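Acyl-coenzyme A oxidase 3 (Yarrowia lipolytica, PDB 5YS9) catalyses the FAD-dependent oxidation of acyl-CoA to trans-2-enoyl-CoA, passing electrons to oxygen to give hydrogen peroxide in peroxisomal fatty acid beta-oxidation. Local coordinates at residues 361-375 with 558-570. Numbering follows the deposited sequence.
Sequences FTYAMKMAADQSQIQ and TRKHLVTAFYERI
Arg569 lies across Met367 and meets Ile374 coming from the opposite direction: its CB is 3.6 Å from Met367 SD, and its guanidinium, reached through bends at chi2 and chi3, carries Ile374 CD1 over the centre of one face, 3.6 Å from Arg569 CZ. Met367, Asp370, Gln371 and Ile374 form the hole for this knob. At the guanidinium edge, a water lying in its plane accepts from Arg569 NH2 (3.1 Å) and donates to Asp370 OD2, a carboxylate already salt-bridged to Lys366. With alanine in place of Arg569, Ile374 CD1 would probably lose the flat surface it rests on and the water its link between the two side chains. Small residues let the backbones close in, with Ala368 CA 3.9 Å from Ala565 CB. The axes of segments 361-375 and 558-570 approach to 8.1 Å at 80°, a nearly perpendicular crossing that joins the C-alpha1 domain to the C-terminal helical region of this acyl-CoA oxidase. Further along, the Phe566 ring, its CG anti to the backbone N (chi1 -151°), has Ala364 CA over one face toward the rim; separately, Ala364 CB is 3.7 Å from Phe566 CD2. Leu562 CD1 meets Phe361 CE1 at 3.9 Å, while Phe361 CZ sits over the centre of one face of the Arg559 guanidinium, the two planes 60° apart; Arg559 NE is hydrogen-bonded to Ser593.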
ATOM      1  N   PHE A 361       9.729   8.108 -13.276  1.00 33.66           N
ATOM      2  CA  PHE A 361       8.795   8.883 -12.493  1.00 30.03           C
ATOM      3  C   PHE A 361       9.489   9.599 -11.353  1.00 28.39           C
ATOM      4  O   PHE A 361       9.165  10.723 -11.050  1.00 27.83           O
ATOM      5  CB  PHE A 361       7.725   7.957 -11.931  1.00 29.65           C
ATOM      6  CG  PHE A 361       6.373   8.575 -11.831  1.00 29.14           C
ATOM      7  CD1 PHE A 361       6.210   9.833 -11.317  1.00 29.92           C
ATOM      8  CD2 PHE A 361       5.264   7.881 -12.238  1.00 30.92           C
ATOM      9  CE1 PHE A 361       4.970  10.391 -11.218  1.00 31.61           C
ATOM     10  CE2 PHE A 361       4.018   8.427 -12.137  1.00 28.18           C
ATOM     11  CZ  PHE A 361       3.871   9.686 -11.636  1.00 32.80           C
ATOM     12  N   THR A 362      10.420   8.934 -10.692  1.00 32.77           N
ATOM     13  CA  THR A 362      11.120   9.567  -9.588  1.00 32.66           C
ATOM     14  C   THR A 362      11.970  10.756 -10.009  1.00 32.02           C
ATOM     15  O   THR A 362      11.964  11.758  -9.344  1.00 30.67           O
ATOM     16  CB  THR A 362      11.791   8.577  -8.594  1.00 34.15           C
ATOM     17  OG1 THR A 362      13.120   8.992  -8.290  1.00 35.72           O
ATOM     18  CG2 THR A 362      11.783   7.179  -9.112  1.00 33.24           C
ATOM     19  N   TYR A 363      12.643  10.660 -11.143  1.00 35.06           N
ATOM     20  CA  TYR A 363      13.401  11.782 -11.675  1.00 36.62           C
ATOM     21  C   TYR A 363      12.460  12.929 -11.974  1.00 38.46           C
ATOM     22  O   TYR A 363      12.771  14.077 -11.719  1.00 38.28           O
ATOM     23  CB  TYR A 363      14.087  11.395 -12.979  1.00 38.48           C
ATOM     24  CG  TYR A 363      15.494  10.873 -12.861  1.00 41.02           C
ATOM     25  CD1 TYR A 363      15.773   9.731 -12.132  1.00 37.87           C
ATOM     26  CD2 TYR A 363      16.543  11.505 -13.503  1.00 36.17           C
ATOM     27  CE1 TYR A 363      17.055   9.248 -12.032  1.00 36.93           C
ATOM     28  CE2 TYR A 363      17.823  11.021 -13.409  1.00 36.32           C
ATOM     29  CZ  TYR A 363      18.071   9.895 -12.673  1.00 38.62           C
ATOM     30  OH  TYR A 363      19.345   9.417 -12.581  1.00 34.97           O
ATOM     31  N   ALA A 364      11.307  12.589 -12.532  1.00 37.51           N
ATOM     32  CA  ALA A 364      10.276  13.539 -12.904  1.00 38.96           C
ATOM     33  C   ALA A 364       9.712  14.285 -11.708  1.00 40.61           C
ATOM     34  O   ALA A 364       9.420  15.466 -11.788  1.00 39.93           O
ATOM     35  CB  ALA A 364       9.165  12.837 -13.655  1.00 33.56           C
ATOM     36  N   MET A 365       9.533  13.582 -10.607  1.00 39.62           N
ATOM     37  CA  MET A 365       9.106  14.219  -9.387  1.00 38.15           C
ATOM     38  C   MET A 365      10.084  15.333  -9.035  1.00 36.38           C
ATOM     39  O   MET A 365       9.674  16.463  -8.823  1.00 36.40           O
ATOM     40  CB  MET A 365       9.004  13.241  -8.243  1.00 40.23           C
ATOM     41  CG  MET A 365       7.728  12.409  -8.213  1.00 41.57           C
ATOM     42  SD  MET A 365       8.015  10.954  -7.188  1.00 47.25           S
ATOM     43  CE  MET A 365       6.339  10.503  -7.059  1.00 52.13           C
ATOM     44  N   LYS A 366      11.373  15.043  -8.999  1.00 34.15           N
ATOM     45  CA  LYS A 366      12.329  16.114  -8.689  1.00 36.53           C
ATOM     46  C   LYS A 366      12.238  17.337  -9.675  1.00 37.89           C
ATOM     47  O   LYS A 366      12.237  18.481  -9.242  1.00 39.48           O
ATOM     48  CB  LYS A 366      13.764  15.544  -8.588  1.00 35.53           C
ATOM     49  CG  LYS A 366      14.809  16.439  -7.938  1.00 34.14           C
ATOM     50  CD  LYS A 366      14.393  16.952  -6.538  1.00 38.25           C
ATOM     51  CE  LYS A 366      15.565  17.603  -5.779  1.00 36.44           C
ATOM     52  NZ  LYS A 366      16.244  18.612  -6.659  1.00 34.86           N
ATOM     53  N   MET A 367      12.116  17.096 -10.974  1.00 39.30           N
ATOM     54  CA  MET A 367      12.011  18.194 -11.937  1.00 42.30           C
ATOM     55  C   MET A 367      10.765  19.054 -11.701  1.00 40.05           C
ATOM     56  O   MET A 367      10.822  20.270 -11.865  1.00 40.02           O
ATOM     57  CB  MET A 367      12.038  17.663 -13.383  1.00 44.91           C
ATOM     58  CG  MET A 367      13.340  16.972 -13.793  1.00 44.04           C
ATOM     59  SD  MET A 367      14.736  17.994 -13.311  1.00 49.25           S
ATOM     60  CE  MET A 367      15.394  17.227 -11.823  1.00 52.15           C
ATOM     61  N   ALA A 368       9.667  18.447 -11.278  1.00 34.40           N
ATOM     62  CA  ALA A 368       8.472  19.227 -10.954  1.00 32.85           C
ATOM     63  C   ALA A 368       8.612  20.067  -9.655  1.00 33.05           C
ATOM     64  O   ALA A 368       8.121  21.174  -9.549  1.00 36.32           O
ATOM     65  CB  ALA A 368       7.267  18.334 -10.893  1.00 32.05           C
ATOM     66  N   ALA A 369       9.300  19.552  -8.671  1.00 34.89           N
ATOM     67  CA  ALA A 369       9.696  20.352  -7.525  1.00 34.63           C
ATOM     68  C   ALA A 369      10.591  21.535  -7.881  1.00 34.25           C
ATOM     69  O   ALA A 369      10.459  22.594  -7.292  1.00 40.63           O
ATOM     70  CB  ALA A 369      10.408  19.475  -6.491  1.00 34.29           C
ATOM     71  N   ASP A 370      11.547  21.310  -8.768  1.00 37.21           N
ATOM     72  CA  ASP A 370      12.526  22.319  -9.176  1.00 36.80           C
ATOM     73  C   ASP A 370      11.841  23.348 -10.042  1.00 37.82           C
ATOM     74  O   ASP A 370      11.983  24.525  -9.784  1.00 38.35           O
ATOM     75  CB  ASP A 370      13.714  21.689  -9.927  1.00 40.18           C
ATOM     76  CG  ASP A 370      14.696  20.910  -8.998  1.00 44.83           C
ATOM     77  OD1 ASP A 370      14.500  20.833  -7.760  1.00 51.77           O
ATOM     78  OD2 ASP A 370      15.694  20.359  -9.509  1.00 44.24           O
ATOM     79  N   GLN A 371      11.077  22.909 -11.053  1.00 40.42           N
ATOM     80  CA  GLN A 371      10.334  23.812 -11.920  1.00 37.85           C
ATOM     81  C   GLN A 371       9.379  24.700 -11.133  1.00 40.65           C
ATOM     82  O   GLN A 371       9.197  25.892 -11.458  1.00 40.81           O
ATOM     83  CB  GLN A 371       9.587  23.025 -12.975  1.00 44.81           C
ATOM     84  CG  GLN A 371       8.769  23.839 -14.010  1.00 54.03           C
ATOM     85  CD  GLN A 371       9.589  24.418 -15.174  1.00 62.59           C
ATOM     86  OE1 GLN A 371       9.188  24.270 -16.331  1.00 79.05           O
ATOM     87  NE2 GLN A 371      10.730  25.072 -14.884  1.00 56.00           N
ATOM     88  N   SER A 372       8.768  24.147 -10.092  1.00 41.03           N
ATOM     89  CA  SER A 372       7.838  24.920  -9.268  1.00 40.28           C
ATOM     90  C   SER A 372       8.524  25.975  -8.426  1.00 45.19           C
ATOM     91  O   SER A 372       7.995  27.090  -8.271  1.00 47.27           O
ATOM     92  CB  SER A 372       7.032  24.019  -8.357  1.00 36.81           C
ATOM     93  OG  SER A 372       6.101  23.304  -9.108  1.00 36.05           O
ATOM     94  N   GLN A 373       9.665  25.611  -7.840  1.00 47.52           N
ATOM     95  CA  GLN A 373      10.439  26.543  -7.007  1.00 48.24           C
ATOM     96  C   GLN A 373      11.026  27.678  -7.868  1.00 46.87           C
ATOM     97  O   GLN A 373      11.056  28.829  -7.435  1.00 48.45           O
ATOM     98  CB  GLN A 373      11.537  25.814  -6.210  1.00 47.27           C
ATOM     99  CG  GLN A 373      12.383  26.682  -5.266  1.00 50.73           C
ATOM    100  CD  GLN A 373      11.600  27.381  -4.128  1.00 61.08           C
ATOM    101  OE1 GLN A 373      10.661  26.827  -3.526  1.00 67.30           O
ATOM    102  NE2 GLN A 373      12.017  28.608  -3.814  1.00 57.93           N
ATOM    103  N   ILE A 374      11.471  27.336  -9.070  1.00 47.67           N
ATOM    104  CA  ILE A 374      12.017  28.293 -10.024  1.00 52.60           C
ATOM    105  C   ILE A 374      10.904  29.203 -10.565  1.00 52.50           C
ATOM    106  O   ILE A 374      11.054  30.407 -10.512  1.00 50.30           O
ATOM    107  CB  ILE A 374      12.760  27.595 -11.191  1.00 59.09           C
ATOM    108  CG1 ILE A 374      13.987  26.795 -10.686  1.00 58.11           C
ATOM    109  CG2 ILE A 374      13.197  28.611 -12.243  1.00 58.22           C
ATOM    110  CD1 ILE A 374      14.365  25.636 -11.596  1.00 58.79           C
ATOM    111  N   GLN A 375       9.778  28.652 -11.027  1.00 54.26           N
ATOM    112  CA  GLN A 375       8.675  29.519 -11.484  1.00 55.91           C
ATOM    113  C   GLN A 375       8.208  30.449 -10.355  1.00 56.14           C
ATOM    114  O   GLN A 375       8.069  31.658 -10.566  1.00 56.54           O
ATOM    115  CB  GLN A 375       7.516  28.746 -12.108  1.00 54.51           C
ATOM    116  CG  GLN A 375       7.681  28.588 -13.609  1.00 57.80           C
ATOM    117  CD  GLN A 375       6.768  27.529 -14.202  1.00 64.93           C
ATOM    118  OE1 GLN A 375       5.610  27.382 -13.792  1.00 74.39           O
ATOM    119  NE2 GLN A 375       7.284  26.774 -15.163  1.00 60.79           N
ATOM    120  N   THR A 558      -2.211  17.452 -13.762  1.00 38.82           N
ATOM    121  CA  THR A 558      -1.018  17.144 -13.002  1.00 37.15           C
ATOM    122  C   THR A 558      -0.073  16.246 -13.827  1.00 38.27           C
ATOM    123  O   THR A 558       1.147  16.442 -13.864  1.00 38.69           O
ATOM    124  CB  THR A 558      -1.404  16.513 -11.648  1.00 39.06           C
ATOM    125  OG1 THR A 558      -2.294  17.405 -10.951  1.00 31.70           O
ATOM    126  CG2 THR A 558      -0.150  16.267 -10.760  1.00 37.98           C
ATOM    127  N   ARG A 559      -0.629  15.282 -14.534  1.00 36.45           N
ATOM    128  CA  ARG A 559       0.204  14.412 -15.318  1.00 37.17           C
ATOM    129  C   ARG A 559       0.964  15.140 -16.432  1.00 40.29           C
ATOM    130  O   ARG A 559       2.174  14.896 -16.691  1.00 35.93           O
ATOM    131  CB  ARG A 559      -0.647  13.287 -15.922  1.00 36.31           C
ATOM    132  CG  ARG A 559       0.165  12.087 -16.325  1.00 37.15           C
ATOM    133  CD  ARG A 559       1.286  11.852 -15.307  1.00 37.61           C
ATOM    134  NE  ARG A 559       1.702  10.483 -15.308  1.00 40.82           N
ATOM    135  CZ  ARG A 559       1.212   9.531 -14.541  1.00 38.36           C
ATOM    136  NH1 ARG A 559       0.265   9.760 -13.692  1.00 39.36           N
ATOM    137  NH2 ARG A 559       1.677   8.315 -14.663  1.00 47.02           N
ATOM    138  N   LYS A 560       0.223  16.024 -17.077  1.00 40.55           N
ATOM    139  CA  LYS A 560       0.725  16.878 -18.109  1.00 40.41           C
ATOM    140  C   LYS A 560       1.773  17.809 -17.535  1.00 37.41           C
ATOM    141  O   LYS A 560       2.800  18.012 -18.143  1.00 38.59           O
ATOM    142  CB  LYS A 560      -0.438  17.639 -18.745  1.00 45.79           C
ATOM    143  CG  LYS A 560      -0.039  18.801 -19.624  1.00 50.51           C
ATOM    144  CD  LYS A 560      -0.351  20.124 -18.960  1.00 54.08           C
ATOM    145  CE  LYS A 560       0.903  20.938 -18.753  1.00 54.85           C
ATOM    146  NZ  LYS A 560       0.798  21.791 -17.545  1.00 64.59           N
ATOM    147  N   HIS A 561       1.539  18.344 -16.346  1.00 35.87           N
ATOM    148  CA  HIS A 561       2.583  19.165 -15.704  1.00 41.27           C
ATOM    149  C   HIS A 561       3.928  18.427 -15.407  1.00 38.74           C
ATOM    150  O   HIS A 561       5.003  18.989 -15.619  1.00 40.71           O
ATOM    151  CB  HIS A 561       2.042  19.935 -14.465  1.00 47.46           C
ATOM    152  CG  HIS A 561       2.855  21.150 -14.145  1.00 60.97           C
ATOM    153  ND1 HIS A 561       2.991  22.205 -15.028  1.00 73.20           N
ATOM    154  CD2 HIS A 561       3.638  21.446 -13.080  1.00 66.14           C
ATOM    155  CE1 HIS A 561       3.804  23.108 -14.506  1.00 81.60           C
ATOM    156  NE2 HIS A 561       4.208  22.673 -13.323  1.00 78.49           N
ATOM    157  N   LEU A 562       3.865  17.181 -14.927  1.00 40.24           N
ATOM    158  CA  LEU A 562       5.068  16.310 -14.754  1.00 40.44           C
ATOM    159  C   LEU A 562       5.845  16.108 -16.049  1.00 37.95           C
ATOM    160  O   LEU A 562       7.047  16.181 -16.056  1.00 37.97           O
ATOM    161  CB  LEU A 562       4.667  14.914 -14.200  1.00 40.31           C
ATOM    162  CG  LEU A 562       4.248  14.874 -12.719  1.00 38.68           C
ATOM    163  CD1 LEU A 562       3.302  13.733 -12.407  1.00 37.79           C
ATOM    164  CD2 LEU A 562       5.489  14.804 -11.850  1.00 40.97           C
ATOM    165  N   VAL A 563       5.124  15.833 -17.132  1.00 38.68           N
ATOM    166  CA  VAL A 563       5.691  15.677 -18.475  1.00 37.11           C
ATOM    167  C   VAL A 563       6.397  16.978 -18.905  1.00 39.64           C
ATOM    168  O   VAL A 563       7.545  16.993 -19.324  1.00 42.46           O
ATOM    169  CB  VAL A 563       4.547  15.336 -19.472  1.00 37.42           C
ATOM    170  CG1 VAL A 563       5.005  15.430 -20.931  1.00 37.32           C
ATOM    171  CG2 VAL A 563       3.945  13.964 -19.162  1.00 36.09           C
ATOM    172  N   THR A 564       5.683  18.081 -18.793  1.00 43.03           N
ATOM    173  CA  THR A 564       6.207  19.374 -19.188  1.00 44.48           C
ATOM    174  C   THR A 564       7.445  19.741 -18.396  1.00 44.08           C
ATOM    175  O   THR A 564       8.481  20.074 -18.978  1.00 44.24           O
ATOM    176  CB  THR A 564       5.085  20.410 -19.107  1.00 46.42           C
ATOM    177  OG1 THR A 564       4.298  20.208 -20.270  1.00 43.87           O
ATOM    178  CG2 THR A 564       5.577  21.805 -19.110  1.00 52.01           C
ATOM    179  N   ALA A 565       7.365  19.619 -17.079  1.00 43.46           N
ATOM    180  CA  ALA A 565       8.504  19.979 -16.234  1.00 38.99           C
ATOM    181  C   ALA A 565       9.736  19.125 -16.490  1.00 41.45           C
ATOM    182  O   ALA A 565      10.856  19.652 -16.479  1.00 39.72           O
ATOM    183  CB  ALA A 565       8.121  19.944 -14.773  1.00 38.70           C
ATOM    184  N   PHE A 566       9.550  17.828 -16.758  1.00 40.03           N
ATOM    185  CA  PHE A 566      10.697  16.989 -17.110  1.00 41.10           C
ATOM    186  C   PHE A 566      11.440  17.533 -18.356  1.00 40.48           C
ATOM    187  O   PHE A 566      12.632  17.827 -18.301  1.00 38.23           O
ATOM    188  CB  PHE A 566      10.246  15.527 -17.320  1.00 42.32           C
ATOM    189  CG  PHE A 566      11.300  14.472 -17.004  1.00 38.63           C
ATOM    190  CD1 PHE A 566      12.667  14.765 -16.893  1.00 39.45           C
ATOM    191  CD2 PHE A 566      10.909  13.146 -16.873  1.00 41.12           C
ATOM    192  CE1 PHE A 566      13.602  13.754 -16.640  1.00 39.26           C
ATOM    193  CE2 PHE A 566      11.844  12.133 -16.620  1.00 38.66           C
ATOM    194  CZ  PHE A 566      13.182  12.437 -16.516  1.00 37.11           C
ATOM    195  N   TYR A 567      10.714  17.710 -19.456  1.00 45.57           N
ATOM    196  CA  TYR A 567      11.308  18.217 -20.722  1.00 43.82           C
ATOM    197  C   TYR A 567      11.914  19.627 -20.614  1.00 41.38           C
ATOM    198  O   TYR A 567      13.058  19.850 -21.039  1.00 34.07           O
ATOM    199  CB  TYR A 567      10.273  18.135 -21.844  1.00 39.44           C
ATOM    200  CG  TYR A 567       9.970  16.710 -22.293  1.00 39.77           C
ATOM    201  CD1 TYR A 567      10.993  15.839 -22.664  1.00 38.60           C
ATOM    202  CD2 TYR A 567       8.648  16.225 -22.371  1.00 40.31           C
ATOM    203  CE1 TYR A 567      10.722  14.540 -23.099  1.00 36.77           C
ATOM    204  CE2 TYR A 567       8.367  14.920 -22.813  1.00 36.47           C
ATOM    205  CZ  TYR A 567       9.413  14.089 -23.166  1.00 37.94           C
ATOM    206  OH  TYR A 567       9.171  12.820 -23.627  1.00 40.39           O
ATOM    207  N   GLU A 568      11.172  20.538 -19.972  1.00 44.22           N
ATOM    208  CA  GLU A 568      11.622  21.931 -19.764  1.00 45.81           C
ATOM    209  C   GLU A 568      12.924  22.007 -19.009  1.00 43.55           C
ATOM    210  O   GLU A 568      13.768  22.841 -19.317  1.00 49.29           O
ATOM    211  CB  GLU A 568      10.555  22.806 -19.045  1.00 53.46           C
ATOM    212  CG  GLU A 568       9.852  23.854 -19.928  1.00 66.38           C
ATOM    213  CD  GLU A 568       8.311  23.873 -19.825  1.00 72.34           C
ATOM    214  OE1 GLU A 568       7.660  23.506 -20.842  1.00 67.92           O
ATOM    215  OE2 GLU A 568       7.743  24.261 -18.758  1.00 71.17           O
ATOM    216  N   ARG A 569      13.087  21.157 -18.004  1.00 44.28           N
ATOM    217  CA  ARG A 569      14.288  21.190 -17.149  1.00 45.90           C
ATOM    218  C   ARG A 569      15.477  20.566 -17.873  1.00 41.88           C
ATOM    219  O   ARG A 569      16.606  20.985 -17.658  1.00 42.30           O
ATOM    220  CB  ARG A 569      14.061  20.477 -15.787  1.00 49.16           C
ATOM    221  CG  ARG A 569      13.055  21.119 -14.812  1.00 48.79           C
ATOM    222  CD  ARG A 569      13.439  22.490 -14.239  1.00 51.07           C
ATOM    223  NE  ARG A 569      14.852  22.600 -13.868  1.00 51.86           N
ATOM    224  CZ  ARG A 569      15.684  23.588 -14.219  1.00 50.43           C
ATOM    225  NH1 ARG A 569      15.286  24.636 -14.939  1.00 50.42           N
ATOM    226  NH2 ARG A 569      16.946  23.530 -13.818  1.00 50.85           N
ATOM    227  N   ILE A 570      15.217  19.572 -18.722  1.00 44.10           N
ATOM    228  CA  ILE A 570      16.257  18.960 -19.576  1.00 45.36           C
ATOM    229  C   ILE A 570      16.787  19.996 -20.570  1.00 45.60           C
ATOM    230  O   ILE A 570      17.993  20.207 -20.655  1.00 47.62           O
ATOM    231  CB  ILE A 570      15.736  17.703 -20.331  1.00 42.07           C
ATOM    232  CG1 ILE A 570      15.443  16.561 -19.338  1.00 46.43           C
ATOM    233  CG2 ILE A 570      16.759  17.235 -21.359  1.00 43.31           C
ATOM    234  CD1 ILE A 570      14.565  15.423 -19.859  1.00 45.94           C
TER
HETATM  235  O   HOH W   1      17.034  20.829 -12.261  1.00 64.95           O